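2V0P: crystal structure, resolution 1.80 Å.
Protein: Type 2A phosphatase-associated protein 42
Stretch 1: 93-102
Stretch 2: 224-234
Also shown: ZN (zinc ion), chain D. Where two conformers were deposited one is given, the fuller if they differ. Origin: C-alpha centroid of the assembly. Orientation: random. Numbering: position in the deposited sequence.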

# COMPACT_ATOMS: atom_id res chain seq x y z
N VAL A 93 -20.91 -9.63 4.86
CA VAL A 93 -19.64 -8.89 4.81
C VAL A 93 -18.60 -9.48 3.85
O VAL A 93 -17.95 -8.75 3.18
CB VAL A 93 -19.01 -8.68 6.23
CG1 VAL A 93 -17.49 -8.66 6.17
CG2 VAL A 93 -19.52 -7.40 6.86
N ALA A 94 -18.45 -10.80 3.81
CA ALA A 94 -17.54 -11.45 2.86
C ALA A 94 -17.93 -11.14 1.41
O ALA A 94 -17.07 -10.85 0.57
CB ALA A 94 -17.50 -12.97 3.10
N GLN A 95 -19.24 -11.15 1.16
CA GLN A 95 -19.79 -11.01 -0.16
C GLN A 95 -19.59 -9.61 -0.69
O GLN A 95 -19.25 -9.41 -1.86
CB GLN A 95 -21.28 -11.36 -0.16
CG GLN A 95 -21.55 -12.82 0.08
CD GLN A 95 -21.16 -13.70 -1.09
OE1 GLN A 95 -20.39 -14.66 -0.92
NE2 GLN A 95 -21.71 -13.41 -2.27
N ARG A 96 -19.79 -8.65 0.19
CA ARG A 96 -19.63 -7.26 -0.12
C ARG A 96 -18.17 -6.86 -0.37
O ARG A 96 -17.91 -6.19 -1.37
CB ARG A 96 -20.47 -6.40 0.85
CG ARG A 96 -19.86 -5.35 1.67
CD ARG A 96 -20.97 -4.76 2.51
NE ARG A 96 -20.63 -4.59 3.93
CZ ARG A 96 -21.50 -4.73 4.92
NH1 ARG A 96 -22.77 -5.04 4.65
NH2 ARG A 96 -21.11 -4.56 6.18
N GLN A 97 -17.25 -7.38 0.44
CA GLN A 97 -15.87 -7.21 0.22
C GLN A 97 -15.35 -7.94 -1.00
O GLN A 97 -14.53 -7.38 -1.75
CB GLN A 97 -15.03 -7.52 1.47
CG GLN A 97 -15.25 -6.49 2.58
CD GLN A 97 -14.56 -6.85 3.86
OE1 GLN A 97 -13.52 -7.50 3.85
NE2 GLN A 97 -15.18 -6.48 4.99
N SER A 98 -15.82 -9.16 -1.21
CA SER A 98 -15.41 -9.92 -2.39
C SER A 98 -15.85 -9.22 -3.69
O SER A 98 -15.09 -9.11 -4.61
CB SER A 98 -15.96 -11.33 -2.34
OG SER A 98 -15.42 -12.07 -1.24
N MSE A 99 -17.09 -8.76 -3.72
CA MSE A 99 -17.65 -7.96 -4.83
C MSE A 99 -16.73 -6.76 -5.17
O MSE A 99 -16.45 -6.50 -6.32
CB MSE A 99 -19.06 -7.48 -4.51
CG MSE A 99 -20.18 -8.33 -5.04
SE MSE A 99 -20.02 -8.80 -6.96
CE MSE A 99 -19.46 -7.24 -7.83
N LYS A 100 -16.25 -6.05 -4.16
CA LYS A 100 -15.33 -4.94 -4.42
C LYS A 100 -14.14 -5.35 -5.27
O LYS A 100 -13.76 -4.62 -6.15
CB LYS A 100 -14.89 -4.21 -3.13
CG LYS A 100 -14.10 -2.92 -3.44
CD LYS A 100 -15.01 -1.78 -3.86
CE LYS A 100 -14.18 -0.59 -4.27
NZ LYS A 100 -14.95 0.26 -5.24
N LEU A 101 -13.61 -6.54 -5.04
CA LEU A 101 -12.44 -7.03 -5.74
C LEU A 101 -12.81 -7.30 -7.17
O LEU A 101 -12.05 -6.99 -8.09
CB LEU A 101 -11.92 -8.31 -5.10
CG LEU A 101 -11.49 -8.28 -3.60
CD1 LEU A 101 -10.85 -9.52 -3.30
CD2 LEU A 101 -10.61 -7.11 -3.33
N ILE A 102 -14.01 -7.87 -7.35
CA ILE A 102 -14.55 -8.05 -8.70
C ILE A 102 -14.67 -6.71 -9.48
O ILE A 102 -14.16 -6.64 -10.55
CB ILE A 102 -15.87 -8.78 -8.67
CG1 ILE A 102 -15.61 -10.24 -8.44
CG2 ILE A 102 -16.62 -8.58 -10.07
CD1 ILE A 102 -16.83 -11.01 -7.92
N PHE A 224 -3.29 -1.72 -6.48
CA PHE A 224 -2.86 -1.58 -5.08
C PHE A 224 -4.01 -1.73 -4.12
O PHE A 224 -3.92 -2.49 -3.15
CB PHE A 224 -2.25 -0.24 -4.87
CG PHE A 224 -1.57 -0.13 -3.54
CD1 PHE A 224 -0.41 -0.84 -3.31
CD2 PHE A 224 -2.13 0.61 -2.52
CE1 PHE A 224 0.25 -0.75 -2.06
CE2 PHE A 224 -1.49 0.68 -1.26
CZ PHE A 224 -0.31 0.03 -1.06
N GLU A 225 -5.10 -0.99 -4.38
CA GLU A 225 -6.31 -1.05 -3.60
C GLU A 225 -6.83 -2.46 -3.57
O GLU A 225 -7.11 -2.99 -2.47
CB GLU A 225 -7.36 -0.09 -4.13
CG GLU A 225 -8.53 0.23 -3.19
CD GLU A 225 -9.55 1.13 -3.87
OE1 GLU A 225 -9.14 2.11 -4.52
OE2 GLU A 225 -10.77 0.87 -3.76
N CYS A 226 -6.90 -3.13 -4.73
CA CYS A 226 -7.32 -4.53 -4.75
C CYS A 226 -6.47 -5.49 -3.87
O CYS A 226 -6.99 -6.29 -3.09
CB CYS A 226 -7.33 -5.05 -6.15
SG CYS A 226 -8.13 -6.65 -6.24
N GLU A 227 -5.17 -5.42 -4.04
CA GLU A 227 -4.28 -6.22 -3.25
C GLU A 227 -4.45 -5.95 -1.74
O GLU A 227 -4.45 -6.88 -0.93
CB GLU A 227 -2.87 -5.98 -3.69
CG GLU A 227 -2.55 -6.56 -5.05
CD GLU A 227 -1.14 -6.18 -5.52
OE1 GLU A 227 -0.18 -6.27 -4.73
OE2 GLU A 227 -1.02 -5.78 -6.70
N MSE A 228 -4.65 -4.69 -1.36
CA MSE A 228 -4.80 -4.34 0.05
C MSE A 228 -6.08 -4.92 0.64
O MSE A 228 -6.02 -5.55 1.67
CB MSE A 228 -4.68 -2.83 0.28
CG MSE A 228 -3.37 -2.29 -0.18
SE MSE A 228 -1.95 -2.78 1.07
CE MSE A 228 -1.06 -4.28 0.17
N LEU A 229 -7.21 -4.71 -0.03
CA LEU A 229 -8.53 -5.22 0.42
C LEU A 229 -8.64 -6.71 0.37
O LEU A 229 -9.36 -7.31 1.20
CB LEU A 229 -9.66 -4.58 -0.39
CG LEU A 229 -9.89 -3.07 -0.33
CD1 LEU A 229 -10.74 -2.66 -1.58
CD2 LEU A 229 -10.59 -2.69 0.87
N SER A 230 -7.87 -7.33 -0.51
CA SER A 230 -7.81 -8.78 -0.61
C SER A 230 -7.16 -9.42 0.61
O SER A 230 -7.56 -10.50 1.04
CB SER A 230 -7.04 -9.22 -1.84
OG SER A 230 -5.66 -9.12 -1.60
N ASN A 231 -6.13 -8.78 1.14
CA ASN A 231 -5.40 -9.37 2.29
C ASN A 231 -6.28 -9.50 3.50
O ASN A 231 -6.11 -10.41 4.33
CB ASN A 231 -4.22 -8.52 2.62
CG ASN A 231 -3.07 -8.76 1.67
OD1 ASN A 231 -2.77 -9.91 1.31
ND2 ASN A 231 -2.40 -7.67 1.27
N PHE A 232 -7.20 -8.56 3.63
CA PHE A 232 -8.16 -8.56 4.72
C PHE A 232 -9.27 -9.62 4.59
O PHE A 232 -10.03 -9.84 5.54
CB PHE A 232 -8.70 -7.16 4.91
CG PHE A 232 -7.67 -6.21 5.42
CD1 PHE A 232 -7.15 -6.36 6.70
CD2 PHE A 232 -7.18 -5.19 4.62
CE1 PHE A 232 -6.18 -5.50 7.18
CE2 PHE A 232 -6.22 -4.33 5.10
CZ PHE A 232 -5.73 -4.48 6.37
N LEU A 233 -9.36 -10.27 3.43
CA LEU A 233 -10.28 -11.38 3.23
C LEU A 233 -9.58 -12.74 3.36
O LEU A 233 -10.21 -13.75 3.69
CB LEU A 233 -11.00 -11.26 1.88
CG LEU A 233 -12.17 -10.27 1.79
CD1 LEU A 233 -12.59 -10.07 0.32
CD2 LEU A 233 -13.38 -10.67 2.68
N LYS A 234 -8.27 -12.74 3.12
CA LYS A 234 -7.44 -13.94 3.28
C LYS A 234 -7.37 -14.41 4.74
O LYS A 234 -6.77 -15.44 5.05
CB LYS A 234 -6.02 -13.69 2.74
CG LYS A 234 -5.93 -13.50 1.22
CD LYS A 234 -4.53 -13.84 0.70
CE LYS A 234 -4.24 -15.34 0.80
NZ LYS A 234 -2.79 -15.65 0.93
OXT LYS A 234 -7.92 -13.78 5.65
ZN ZN D . -7.50 -7.20 -8.36
O HOH W 1 -11.85 -6.55 1.99
O HOH W 2 -12.62 2.07 -5.47

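Residues 93-102 form one helix, and the helix that enters stretch 2 at Phe 224 runs nearly antiparallel to it (158°), the axes approaching to 9.8 Å, so the start of stretch 1 meets the end of stretch 2. No direct hydrogen bond crosses the interface, which relies on apolar contacts and two bridging waters. Leu 233 CD2 packs against the backbone of Ala 94, 4.2 Å from its CA. One turn on, Gln 97 points toward stretch 2: its OE1 sits 3.4 Å from Leu 233 CD2 and accepts a hydrogen bond from water 1 (2.7 Å to the water O), which also donates to Leu 229 O (2.7 Å), linking amide to backbone carbonyl. Ser 98 turns its hydroxyl back onto its own helix, OG donating to Ala 94 O at 2.7 Å. The aliphatic part of Lys 100 covers Leu 229 (CG to CD1, 3.8 Å). Its NZ stays 4.5 Å from Glu 225 OE2, too far for a salt bridge, and water 2 lies between them, accepting from Lys 100 NZ (3.0 Å from NZ to the water O) and 2.8 Å from Glu 225 OE2. Leu 101 reaches across with CD2 3.7 Å from Cys 226 O and 4.0 Å from Leu 229 CB, and its CD1 meets Leu 233 CD1 at 4.1 Å. Cys 226 SG, 3.9 Å from Leu 101 CD2, also binds the zinc ion (SG to ZN, 2.3 Å).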